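Local coordinates for protein putative polyphosphate kinase 2 (Pseudomonas aeruginosa PAO1, PDB 3CZP) that transfers phosphate from inorganic polyphosphate to AMP to make ADP, with magnesium as cofactor, and works as a homodimer of two fused PPK2 domains per chain, at residues A288-D293 with D488-A493; K277-A282 with V482-N487; R459-T462 with P466-L469. One frame throughout, in Å; residues are numbered along the deposited sequence. Where two conformers were deposited one is given.

Interaction 1: residues A288-D293 with D488-A493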
ATOM      1  N   ALA A 288      20.814  22.242   1.895  1.00 27.59           N
ATOM      2  CA  ALA A 288      19.878  22.689   0.877  1.00 27.37           C
ATOM      3  C   ALA A 288      20.551  22.633  -0.508  1.00 27.58           C
ATOM      4  O   ALA A 288      19.943  22.244  -1.514  1.00 27.26           O
ATOM      5  CB  ALA A 288      19.425  24.089   1.188  1.00 27.82           C
ATOM      6  N   GLY A 289      21.820  23.015  -0.567  1.00 27.76           N
ATOM      7  CA  GLY A 289      22.494  23.097  -1.860  1.00 27.40           C
ATOM      8  C   GLY A 289      22.812  21.727  -2.400  1.00 27.81           C
ATOM      9  O   GLY A 289      22.737  21.491  -3.601  1.00 27.97           O
ATOM     10  N   LEU A 290      23.154  20.795  -1.509  1.00 28.92           N
ATOM     11  CA  LEU A 290      23.510  19.420  -1.911  1.00 29.26           C
ATOM     12  C   LEU A 290      22.324  18.667  -2.451  1.00 30.24           C
ATOM     13  O   LEU A 290      22.486  17.846  -3.356  1.00 31.12           O
ATOM     14  CB  LEU A 290      24.132  18.647  -0.751  1.00 28.61           C
ATOM     15  CG  LEU A 290      25.572  19.055  -0.389  1.00 29.20           C
ATOM     16  CD1 LEU A 290      25.914  18.571   1.003  1.00 29.48           C
ATOM     17  CD2 LEU A 290      26.557  18.509  -1.400  1.00 28.33           C
ATOM     18  N   ILE A 291      21.147  18.913  -1.851  1.00 31.54           N
ATOM     19  CA  ILE A 291      19.876  18.307  -2.265  1.00 31.98           C
ATOM     20  C   ILE A 291      19.411  18.831  -3.627  1.00 32.43           C
ATOM     21  O   ILE A 291      18.825  18.083  -4.417  1.00 33.00           O
ATOM     22  CB  ILE A 291      18.773  18.540  -1.218  1.00 32.93           C
ATOM     23  CG1 ILE A 291      19.084  17.780   0.061  1.00 34.23           C
ATOM     24  CG2 ILE A 291      17.427  18.105  -1.739  1.00 32.59           C
ATOM     25  CD1 ILE A 291      19.078  16.369  -0.084  1.00 30.05           C
ATOM     26  N   ARG A 292      19.739  20.089  -3.911  1.00 32.85           N
ATOM     27  CA  ARG A 292      19.295  20.796  -5.106  1.00 32.70           C
ATOM     28  C   ARG A 292      20.276  20.492  -6.242  1.00 31.40           C
ATOM     29  O   ARG A 292      19.944  20.629  -7.400  1.00 31.64           O
ATOM     30  CB  ARG A 292      19.171  22.298  -4.765  1.00 33.40           C
ATOM     31  CG  ARG A 292      19.063  23.310  -5.924  1.00 34.43           C
ATOM     32  CD  ARG A 292      19.423  24.779  -5.489  1.00 37.25           C
ATOM     33  NE  ARG A 292      18.694  25.172  -4.261  1.00 42.32           N
ATOM     34  CZ  ARG A 292      19.229  25.613  -3.106  1.00 42.90           C
ATOM     35  NH1 ARG A 292      20.542  25.796  -2.970  1.00 43.38           N
ATOM     36  NH2 ARG A 292      18.423  25.895  -2.074  1.00 41.08           N
ATOM     37  N   ASP A 293      21.472  20.031  -5.907  1.00 31.21           N
ATOM     38  CA  ASP A 293      22.510  19.723  -6.905  1.00 31.05           C
ATOM     39  C   ASP A 293      21.931  18.672  -7.861  1.00 30.46           C
ATOM     40  O   ASP A 293      21.264  17.733  -7.419  1.00 27.84           O
ATOM     41  CB  ASP A 293      23.768  19.206  -6.176  1.00 31.08           C
ATOM     42  CG  ASP A 293      25.003  19.122  -7.059  1.00 32.31           C
ATOM     43  OD1 ASP A 293      25.049  18.301  -8.021  1.00 32.76           O
ATOM     44  OD2 ASP A 293      25.958  19.867  -6.767  1.00 35.73           O
ATOM     45  N   ASP A 488      28.366  15.561   4.823  1.00 31.25           N
ATOM     46  CA  ASP A 488      29.605  14.797   4.473  1.00 31.20           C
ATOM     47  C   ASP A 488      29.241  13.534   3.642  1.00 31.34           C
ATOM     48  O   ASP A 488      29.939  13.187   2.689  1.00 30.44           O
ATOM     49  CB  ASP A 488      30.381  14.322   5.720  1.00 30.48           C
ATOM     50  CG  ASP A 488      31.036  15.435   6.484  1.00 31.04           C
ATOM     51  OD1 ASP A 488      31.128  16.574   5.968  1.00 25.47           O
ATOM     52  OD2 ASP A 488      31.481  15.148   7.631  1.00 31.03           O
ATOM     53  N   ALA A 489      28.164  12.842   4.033  1.00 31.88           N
ATOM     54  CA  ALA A 489      27.742  11.607   3.344  1.00 31.76           C
ATOM     55  C   ALA A 489      27.274  11.841   1.889  1.00 31.65           C
ATOM     56  O   ALA A 489      27.616  11.082   0.994  1.00 32.73           O
ATOM     57  CB  ALA A 489      26.675  10.834   4.163  1.00 30.79           C
ATOM     58  N   ILE A 490      26.499  12.890   1.655  1.00 31.98           N
ATOM     59  CA  ILE A 490      26.086  13.276   0.278  1.00 31.85           C
ATOM     60  C   ILE A 490      27.298  13.700  -0.567  1.00 31.21           C
ATOM     61  O   ILE A 490      27.468  13.230  -1.680  1.00 31.76           O
ATOM     62  CB  ILE A 490      25.050  14.423   0.274  1.00 30.57           C
ATOM     63  CG1 ILE A 490      23.759  14.030   1.020  1.00 32.69           C
ATOM     64  CG2 ILE A 490      24.709  14.824  -1.151  1.00 31.86           C
ATOM     65  CD1 ILE A 490      22.784  15.224   1.311  1.00 31.68           C
ATOM     66  N   GLU A 491      28.153  14.587  -0.059  1.00 31.78           N
ATOM     67  CA  GLU A 491      29.358  14.938  -0.808  1.00 32.45           C
ATOM     68  C   GLU A 491      30.204  13.706  -1.184  1.00 31.84           C
ATOM     69  O   GLU A 491      30.720  13.622  -2.298  1.00 31.10           O
ATOM     70  CB  GLU A 491      30.193  15.955  -0.018  1.00 32.77           C
ATOM     71  CG  GLU A 491      29.472  17.323   0.147  1.00 35.45           C
ATOM     72  CD  GLU A 491      30.368  18.395   0.759  1.00 34.61           C
ATOM     73  OE1 GLU A 491      31.571  18.096   0.994  1.00 38.64           O
ATOM     74  OE2 GLU A 491      29.861  19.526   0.995  1.00 39.77           O
ATOM     75  N   ALA A 492      30.346  12.774  -0.234  1.00 31.02           N
ATOM     76  CA  ALA A 492      31.114  11.572  -0.440  1.00 31.56           C
ATOM     77  C   ALA A 492      30.597  10.733  -1.595  1.00 31.65           C
ATOM     78  O   ALA A 492      31.398  10.234  -2.427  1.00 31.68           O
ATOM     79  CB  ALA A 492      31.144  10.728   0.827  1.00 31.45           C
ATOM     80  N   ALA A 493      29.278  10.526  -1.587  1.00 31.49           N
ATOM     81  CA  ALA A 493      28.538   9.881  -2.644  1.00 30.94           C
ATOM     82  C   ALA A 493      28.824  10.528  -3.997  1.00 31.00           C
ATOM     83  O   ALA A 493      29.102   9.833  -4.972  1.00 29.85           O
ATOM     84  CB  ALA A 493      27.051   9.961  -2.355  1.00 30.60           C
TER

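Interaction 2: residues K277-A282 with V482-N487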
ATOM      1  N   LYS A 277      24.955  29.138  16.118  1.00 38.79           N
ATOM      2  CA  LYS A 277      24.014  29.734  15.165  1.00 39.31           C
ATOM      3  C   LYS A 277      24.643  29.878  13.783  1.00 39.04           C
ATOM      4  O   LYS A 277      23.954  29.705  12.780  1.00 39.14           O
ATOM      5  CB  LYS A 277      23.421  31.036  15.708  1.00 39.73           C
ATOM      6  CG  LYS A 277      22.846  30.825  17.107  1.00 40.26           C
ATOM      7  CD  LYS A 277      21.594  31.631  17.434  1.00 41.42           C
ATOM      8  CE  LYS A 277      21.328  31.622  18.987  1.00 44.36           C
ATOM      9  NZ  LYS A 277      21.397  30.215  19.590  1.00 45.56           N
ATOM     10  N   GLU A 278      25.949  30.154  13.747  1.00 38.96           N
ATOM     11  CA  GLU A 278      26.704  30.301  12.507  1.00 39.08           C
ATOM     12  C   GLU A 278      26.835  28.947  11.834  1.00 38.26           C
ATOM     13  O   GLU A 278      26.522  28.796  10.656  1.00 36.67           O
ATOM     14  CB  GLU A 278      28.111  30.881  12.769  1.00 39.28           C
ATOM     15  CG  GLU A 278      28.123  32.310  13.374  1.00 41.21           C
ATOM     16  CD  GLU A 278      29.527  32.969  13.415  1.00 41.19           C
ATOM     17  OE1 GLU A 278      30.367  32.623  12.550  1.00 45.48           O
ATOM     18  OE2 GLU A 278      29.784  33.845  14.284  1.00 43.06           O
ATOM     19  N   GLN A 279      27.286  27.966  12.617  1.00 38.04           N
ATOM     20  CA  GLN A 279      27.504  26.610  12.125  1.00 38.19           C
ATOM     21  C   GLN A 279      26.186  25.982  11.712  1.00 37.76           C
ATOM     22  O   GLN A 279      26.118  25.389  10.648  1.00 39.08           O
ATOM     23  CB  GLN A 279      28.205  25.737  13.178  1.00 38.52           C
ATOM     24  CG  GLN A 279      29.687  26.054  13.391  1.00 37.74           C
ATOM     25  CD  GLN A 279      30.333  25.142  14.423  1.00 38.42           C
ATOM     26  OE1 GLN A 279      30.046  23.944  14.495  1.00 38.69           O
ATOM     27  NE2 GLN A 279      31.203  25.714  15.239  1.00 42.03           N
ATOM     28  N   LEU A 280      25.141  26.117  12.528  1.00 37.40           N
ATOM     29  CA  LEU A 280      23.813  25.604  12.157  1.00 37.05           C
ATOM     30  C   LEU A 280      23.385  26.203  10.808  1.00 36.94           C
ATOM     31  O   LEU A 280      22.979  25.487   9.913  1.00 37.26           O
ATOM     32  CB  LEU A 280      22.781  25.919  13.240  1.00 36.60           C
ATOM     33  CG  LEU A 280      21.364  25.373  13.053  1.00 37.01           C
ATOM     34  CD1 LEU A 280      21.376  23.906  13.325  1.00 37.96           C
ATOM     35  CD2 LEU A 280      20.302  26.108  13.962  1.00 36.59           C
ATOM     36  N   ALA A 281      23.501  27.519  10.678  1.00 37.25           N
ATOM     37  CA  ALA A 281      23.185  28.237   9.427  1.00 36.72           C
ATOM     38  C   ALA A 281      24.021  27.750   8.226  1.00 36.20           C
ATOM     39  O   ALA A 281      23.500  27.571   7.128  1.00 35.31           O
ATOM     40  CB  ALA A 281      23.374  29.773   9.634  1.00 37.15           C
ATOM     41  N   ALA A 282      25.319  27.567   8.440  1.00 35.29           N
ATOM     42  CA  ALA A 282      26.201  27.094   7.367  1.00 35.29           C
ATOM     43  C   ALA A 282      25.786  25.693   6.913  1.00 34.65           C
ATOM     44  O   ALA A 282      25.673  25.414   5.710  1.00 34.79           O
ATOM     45  CB  ALA A 282      27.682  27.104   7.818  1.00 33.50           C
ATOM     46  N   VAL A 482      24.769  16.220  13.397  1.00 30.00           N
ATOM     47  CA  VAL A 482      23.799  15.482  12.583  1.00 29.47           C
ATOM     48  C   VAL A 482      23.777  16.061  11.171  1.00 28.75           C
ATOM     49  O   VAL A 482      23.918  15.335  10.174  1.00 27.45           O
ATOM     50  CB  VAL A 482      22.356  15.518  13.233  1.00 29.03           C
ATOM     51  CG1 VAL A 482      21.312  15.145  12.220  1.00 29.91           C
ATOM     52  CG2 VAL A 482      22.269  14.574  14.472  1.00 27.82           C
ATOM     53  N   LEU A 483      23.629  17.379  11.092  1.00 28.15           N
ATOM     54  CA  LEU A 483      23.592  18.043   9.797  1.00 28.37           C
ATOM     55  C   LEU A 483      24.932  17.821   9.073  1.00 29.29           C
ATOM     56  O   LEU A 483      24.946  17.395   7.927  1.00 29.91           O
ATOM     57  CB  LEU A 483      23.297  19.535   9.945  1.00 28.97           C
ATOM     58  CG  LEU A 483      21.823  19.978   9.966  1.00 29.31           C
ATOM     59  CD1 LEU A 483      21.719  21.241  10.782  1.00 27.02           C
ATOM     60  CD2 LEU A 483      21.279  20.205   8.566  1.00 28.10           C
ATOM     61  N   ARG A 484      26.047  18.051   9.757  1.00 28.26           N
ATOM     62  CA  ARG A 484      27.354  17.919   9.089  1.00 28.43           C
ATOM     63  C   ARG A 484      27.591  16.512   8.515  1.00 27.72           C
ATOM     64  O   ARG A 484      28.150  16.370   7.439  1.00 26.09           O
ATOM     65  CB  ARG A 484      28.458  18.236  10.027  1.00 27.67           C
ATOM     66  CG  ARG A 484      29.804  18.429   9.365  1.00 29.63           C
ATOM     67  CD  ARG A 484      30.829  18.819  10.404  1.00 28.59           C
ATOM     68  NE  ARG A 484      30.763  20.209  10.834  1.00 29.75           N
ATOM     69  CZ  ARG A 484      30.529  20.638  12.086  1.00 29.33           C
ATOM     70  NH1 ARG A 484      30.550  21.935  12.346  1.00 23.73           N
ATOM     71  NH2 ARG A 484      30.219  19.784  13.069  1.00 30.25           N
ATOM     72  N   THR A 485      27.166  15.493   9.257  1.00 28.11           N
ATOM     73  CA  THR A 485      27.291  14.116   8.824  1.00 28.00           C
ATOM     74  C   THR A 485      26.484  13.809   7.575  1.00 29.41           C
ATOM     75  O   THR A 485      26.977  13.147   6.629  1.00 30.89           O
ATOM     76  CB  THR A 485      26.861  13.126   9.907  1.00 28.77           C
ATOM     77  OG1 THR A 485      27.613  13.338  11.108  1.00 22.96           O
ATOM     78  CG2 THR A 485      27.074  11.671   9.405  1.00 26.61           C
ATOM     79  N   ILE A 486      25.229  14.209   7.584  1.00 29.37           N
ATOM     80  CA  ILE A 486      24.406  14.091   6.400  1.00 30.33           C
ATOM     81  C   ILE A 486      25.127  14.699   5.200  1.00 30.64           C
ATOM     82  O   ILE A 486      25.310  14.035   4.202  1.00 32.26           O
ATOM     83  CB  ILE A 486      23.005  14.700   6.605  1.00 30.29           C
ATOM     84  CG1 ILE A 486      22.213  13.839   7.611  1.00 29.29           C
ATOM     85  CG2 ILE A 486      22.199  14.762   5.314  1.00 29.17           C
ATOM     86  CD1 ILE A 486      20.956  14.523   8.046  1.00 29.86           C
ATOM     87  N   ASN A 487      25.552  15.951   5.331  1.00 31.12           N
ATOM     88  CA  ASN A 487      26.244  16.673   4.291  1.00 30.77           C
ATOM     89  C   ASN A 487      27.537  15.995   3.857  1.00 30.76           C
ATOM     90  O   ASN A 487      27.799  15.903   2.656  1.00 29.48           O
ATOM     91  CB  ASN A 487      26.581  18.111   4.770  1.00 30.04           C
ATOM     92  CG  ASN A 487      25.322  19.005   4.966  1.00 30.17           C
ATOM     93  OD1 ASN A 487      24.266  18.738   4.399  1.00 25.83           O
ATOM     94  ND2 ASN A 487      25.461  20.085   5.753  1.00 25.01           N
TER
HETATM   95  O   HOH W   1      30.897  21.502  15.949  1.00 44.85           O

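Interaction 3: residues R459-T462 with P466-L469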
ATOM      1  N   ARG A 459      28.244  -4.948  14.986  1.00 32.03           N
ATOM      2  CA  ARG A 459      27.809  -5.908  13.979  0.50 31.63           C
ATOM      3  C   ARG A 459      27.246  -5.232  12.710  1.00 31.41           C
ATOM      4  O   ARG A 459      27.163  -5.857  11.653  1.00 31.15           O
ATOM      5  CB  ARG A 459      26.770  -6.861  14.583  0.50 31.64           C
ATOM      6  CG  ARG A 459      27.079  -7.368  16.003  0.50 32.95           C
ATOM      7  CD  ARG A 459      27.410  -8.842  16.114  0.50 34.44           C
ATOM      8  NE  ARG A 459      26.615  -9.446  17.191  0.50 35.99           N
ATOM      9  CZ  ARG A 459      26.963  -9.536  18.473  0.50 34.17           C
ATOM     10  NH1 ARG A 459      28.144  -9.096  18.907  0.50 36.74           N
ATOM     11  NH2 ARG A 459      26.110 -10.087  19.330  0.50 33.67           N
ATOM     12  N   THR A 460      26.831  -3.964  12.804  1.00 30.90           N
ATOM     13  CA  THR A 460      26.158  -3.284  11.658  1.00 30.85           C
ATOM     14  C   THR A 460      26.770  -1.926  11.311  1.00 30.31           C
ATOM     15  O   THR A 460      26.248  -1.208  10.480  1.00 29.42           O
ATOM     16  CB  THR A 460      24.593  -3.081  11.885  1.00 30.21           C
ATOM     17  OG1 THR A 460      24.374  -2.228  13.027  1.00 31.23           O
ATOM     18  CG2 THR A 460      23.831  -4.424  12.139  1.00 27.11           C
ATOM     19  N   SER A 461      27.864  -1.551  11.944  1.00 31.23           N
ATOM     20  CA  SER A 461      28.577  -0.344  11.466  1.00 31.35           C
ATOM     21  C   SER A 461      29.548  -0.772  10.394  1.00 31.69           C
ATOM     22  O   SER A 461      30.631  -1.220  10.703  1.00 32.22           O
ATOM     23  CB  SER A 461      29.311   0.366  12.568  1.00 30.54           C
ATOM     24  OG  SER A 461      29.733   1.618  12.064  1.00 29.88           O
ATOM     25  N   THR A 462      29.111  -0.705   9.137  1.00 32.35           N
ATOM     26  CA  THR A 462      29.816  -1.305   8.024  1.00 32.16           C
ATOM     27  C   THR A 462      30.468  -0.191   7.222  1.00 32.96           C
ATOM     28  O   THR A 462      30.152   0.952   7.438  1.00 33.53           O
ATOM     29  CB  THR A 462      28.849  -2.104   7.108  1.00 31.40           C
ATOM     30  OG1 THR A 462      27.799  -1.259   6.620  1.00 27.01           O
ATOM     31  CG2 THR A 462      28.227  -3.271   7.839  1.00 30.19           C
ATOM     32  N   PRO A 466      28.138   3.203   7.902  1.00 31.36           N
ATOM     33  CA  PRO A 466      28.634   3.355   9.269  1.00 30.82           C
ATOM     34  C   PRO A 466      27.624   3.956  10.246  1.00 30.87           C
ATOM     35  O   PRO A 466      26.785   4.784   9.884  1.00 30.64           O
ATOM     36  CB  PRO A 466      29.865   4.262   9.118  1.00 31.81           C
ATOM     37  CG  PRO A 466      29.779   4.876   7.768  1.00 32.25           C
ATOM     38  CD  PRO A 466      28.771   4.136   6.950  1.00 30.34           C
ATOM     39  N   TRP A 467      27.695   3.516  11.499  1.00 31.25           N
ATOM     40  CA  TRP A 467      27.014   4.211  12.577  1.00 30.80           C
ATOM     41  C   TRP A 467      27.760   5.482  13.025  1.00 31.56           C
ATOM     42  O   TRP A 467      28.953   5.442  13.195  1.00 31.90           O
ATOM     43  CB  TRP A 467      26.890   3.293  13.771  1.00 31.07           C
ATOM     44  CG  TRP A 467      25.681   2.470  13.701  1.00 30.43           C
ATOM     45  CD1 TRP A 467      25.615   1.197  13.310  1.00 29.25           C
ATOM     46  CD2 TRP A 467      24.347   2.877  14.035  1.00 32.75           C
ATOM     47  NE1 TRP A 467      24.346   0.753  13.375  1.00 31.12           N
ATOM     48  CE2 TRP A 467      23.523   1.762  13.801  1.00 31.36           C
ATOM     49  CE3 TRP A 467      23.775   4.072  14.514  1.00 30.85           C
ATOM     50  CZ2 TRP A 467      22.140   1.783  14.011  1.00 30.94           C
ATOM     51  CZ3 TRP A 467      22.403   4.116  14.710  1.00 31.68           C
ATOM     52  CH2 TRP A 467      21.588   2.969  14.488  1.00 30.55           C
ATOM     53  N   THR A 468      27.019   6.571  13.265  1.00 31.47           N
ATOM     54  CA  THR A 468      27.560   7.807  13.836  1.00 31.52           C
ATOM     55  C   THR A 468      27.013   7.947  15.203  1.00 31.90           C
ATOM     56  O   THR A 468      25.818   8.030  15.370  1.00 31.93           O
ATOM     57  CB  THR A 468      27.129   9.062  13.036  1.00 31.44           C
ATOM     58  OG1 THR A 468      27.423   8.843  11.661  1.00 27.60           O
ATOM     59  CG2 THR A 468      27.843  10.386  13.556  1.00 31.59           C
ATOM     60  N   LEU A 469      27.909   7.928  16.181  1.00 31.55           N
ATOM     61  CA  LEU A 469      27.545   8.140  17.544  1.00 32.81           C
ATOM     62  C   LEU A 469      27.565   9.663  17.797  1.00 32.44           C
ATOM     63  O   LEU A 469      28.606  10.314  17.653  1.00 32.71           O
ATOM     64  CB  LEU A 469      28.502   7.354  18.491  1.00 32.32           C
ATOM     65  CG  LEU A 469      28.715   5.863  18.168  1.00 34.22           C
ATOM     66  CD1 LEU A 469      29.876   5.252  18.955  1.00 34.62           C
ATOM     67  CD2 LEU A 469      27.419   5.009  18.313  1.00 37.22           C
TER

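Interaction 1: residues A288-D293 with D488-A493
Leu290 supplies most of what the 288-293 side brings to this helix-helix contact. It starts toward the 488-493 helix, and with CG beside the backbone N and anti to the carbonyl carbon (chi1 -73°) its two methyls reach the partner at Ile490 and Glu491. Its CB lies 3.9 Å from CG2 of Ile490, the branch methyl that the beta-branched residue carries close to its own backbone. Farther out, CD2 of Leu290 rests 3.5 Å from CG of Glu491, the two side chains crossing at about a right angle. Leucine suits this place because both methyls of its forked end close on CG of Glu491, while CB and CD2 lie against CG2 of Ile490. The carbonyl of Leu290 is hydrogen-bonded to the hydroxyl of Tyr494, farther along the other helix. Glu491 is amphipathic here: its CG adds to the apolar seam, while the extended chain carries the carboxylate on to Arg286, one turn before Leu290, where OE2 forms a salt bridge. Asp488 pairs with the same arginine, so two acids on one helix hold a single guanidinium group of the other.

The 288-292 and 488-493 segments run in roughly the same direction, their axes 33° apart and 10.3 Å at closest approach. Helix 475-496 lies on the parallel sheet of the C-terminal PPK2 domain, and helix 273-292 packs against that helix; the strand order 2-3-1-4-5 and membership of the P-loop NTPase clan mark the domain as a kinase-like alpha/beta fold.

Ile291 follows with its CB pointing away, yet the chain turns back so that CD1 comes 4.1 Å from CD1 of Ile490; its side chain also packs on Phe296, Leu324 and Gln328. The longer arm of Ile490 thus serves Ile291 while its CG2 serves Leu290.

Interaction 2: residues K277-A282 with V482-N487
Gln279 and Arg484 meet obliquely through the ends of two long side chains. NH1 of Arg484 donates to OE1 of Gln279 over 3.0 Å, with an N-H...O angle of 146°. The oxygen lies at the edge of the guanidinium, almost in its plane, but the amide is turned 54° against that plane, and the donor stands well above the carbonyl plane. Arg484 gets there with its chain bent at chi3 (-77°), whereas Gln279 is extended beyond CG. One water donates to the same OE1 and weakly accepts from NH2 of Arg484, so the amide oxygen receives two bonds. Long, flexible polar residues suit this partly exposed rim, where direct and water-mediated bonds can bridge the gap between helices.

Beneath them the leucines cross obliquely, CD1 of Leu280 lying 3.7 Å from CD1 of Leu483. Leu483 starts toward the partner, but Leu280 starts away from it and reaches back with its end. Two helices of the C-terminal PPK2 domain thus pack through an apolar leucine contact with a polar margin.

Leu483 also packs on Glu283 and Gln284, and Leu280 on Arg319 of helix 313-321. On the sheet side, Val482 and Ile486 lie against strands 300-307 and 404-412 and against helix 313-321.

Interaction 3: residues R459-T462 with P466-L469
Trp467 receives a polar grip from both Thr460 and Ser461 in the helix-to-strand connection that leads into the last strand of the alpha/beta sheet. Its indole NE1 donates to OG1 of Thr460 over 3.0 Å, at an N-H...O angle of 152°, and the hydroxyl oxygen sits at the ring edge, close to the ring plane. The buried indole N-H is thereby satisfied. Thr460 OG1 is hydrogen-bonded in addition to the carbonyl of Met456, one turn back in its helix, so this oxygen joins the helix end to the indole. Threonine suits the place: its hydroxyl, between the backbone N and carbonyl carbon (chi1 62°), can serve both partners. The carbonyl of Thr460 is taken by NZ of Lys408.

The second grip is on the main chain. The N-H of Trp467 donates to OG of Ser461 over 2.8 Å at 159°, which satisfies this backbone amide. Serine's short side chain puts a hydroxyl within range of that amide, and the same side chain lies about 3 Å from a bound acetate, probably from the crystallisation liquor. Thr462 turns its hydroxyl to the amide of Ala465. Its carbonyl lies against Pro466, whose nitrogen has no hydrogen to give.

The indole packs on Met456 and Val457 of helix 446-460 and on Lys408 of strand 404-412, meeting Tyr368 edge-to-face, while Thr468 pairs with that strand through backbone bonds.

In the fold
All three interactions lie in the C-terminal PPK2 domain, probably the catalytic one, since the N-terminal domain seems inactive. Interactions 1 and 2 join helix 273-292 to helix 475-496, far apart in sequence, with centres about 12 Å apart; they touch where Leu290 CD1 packs on Asn487 O. Interaction 3 joins the end of helix 446-460 to the strand that follows, edge strand 467-471, which leads directly into helix 475-496. Its centre is about 20 Å and 21 Å from those of interactions 1 and 2, and its Thr468 touches Thr485 of helix 475-496. Along the chain it is nested inside the long loops closed by the other two.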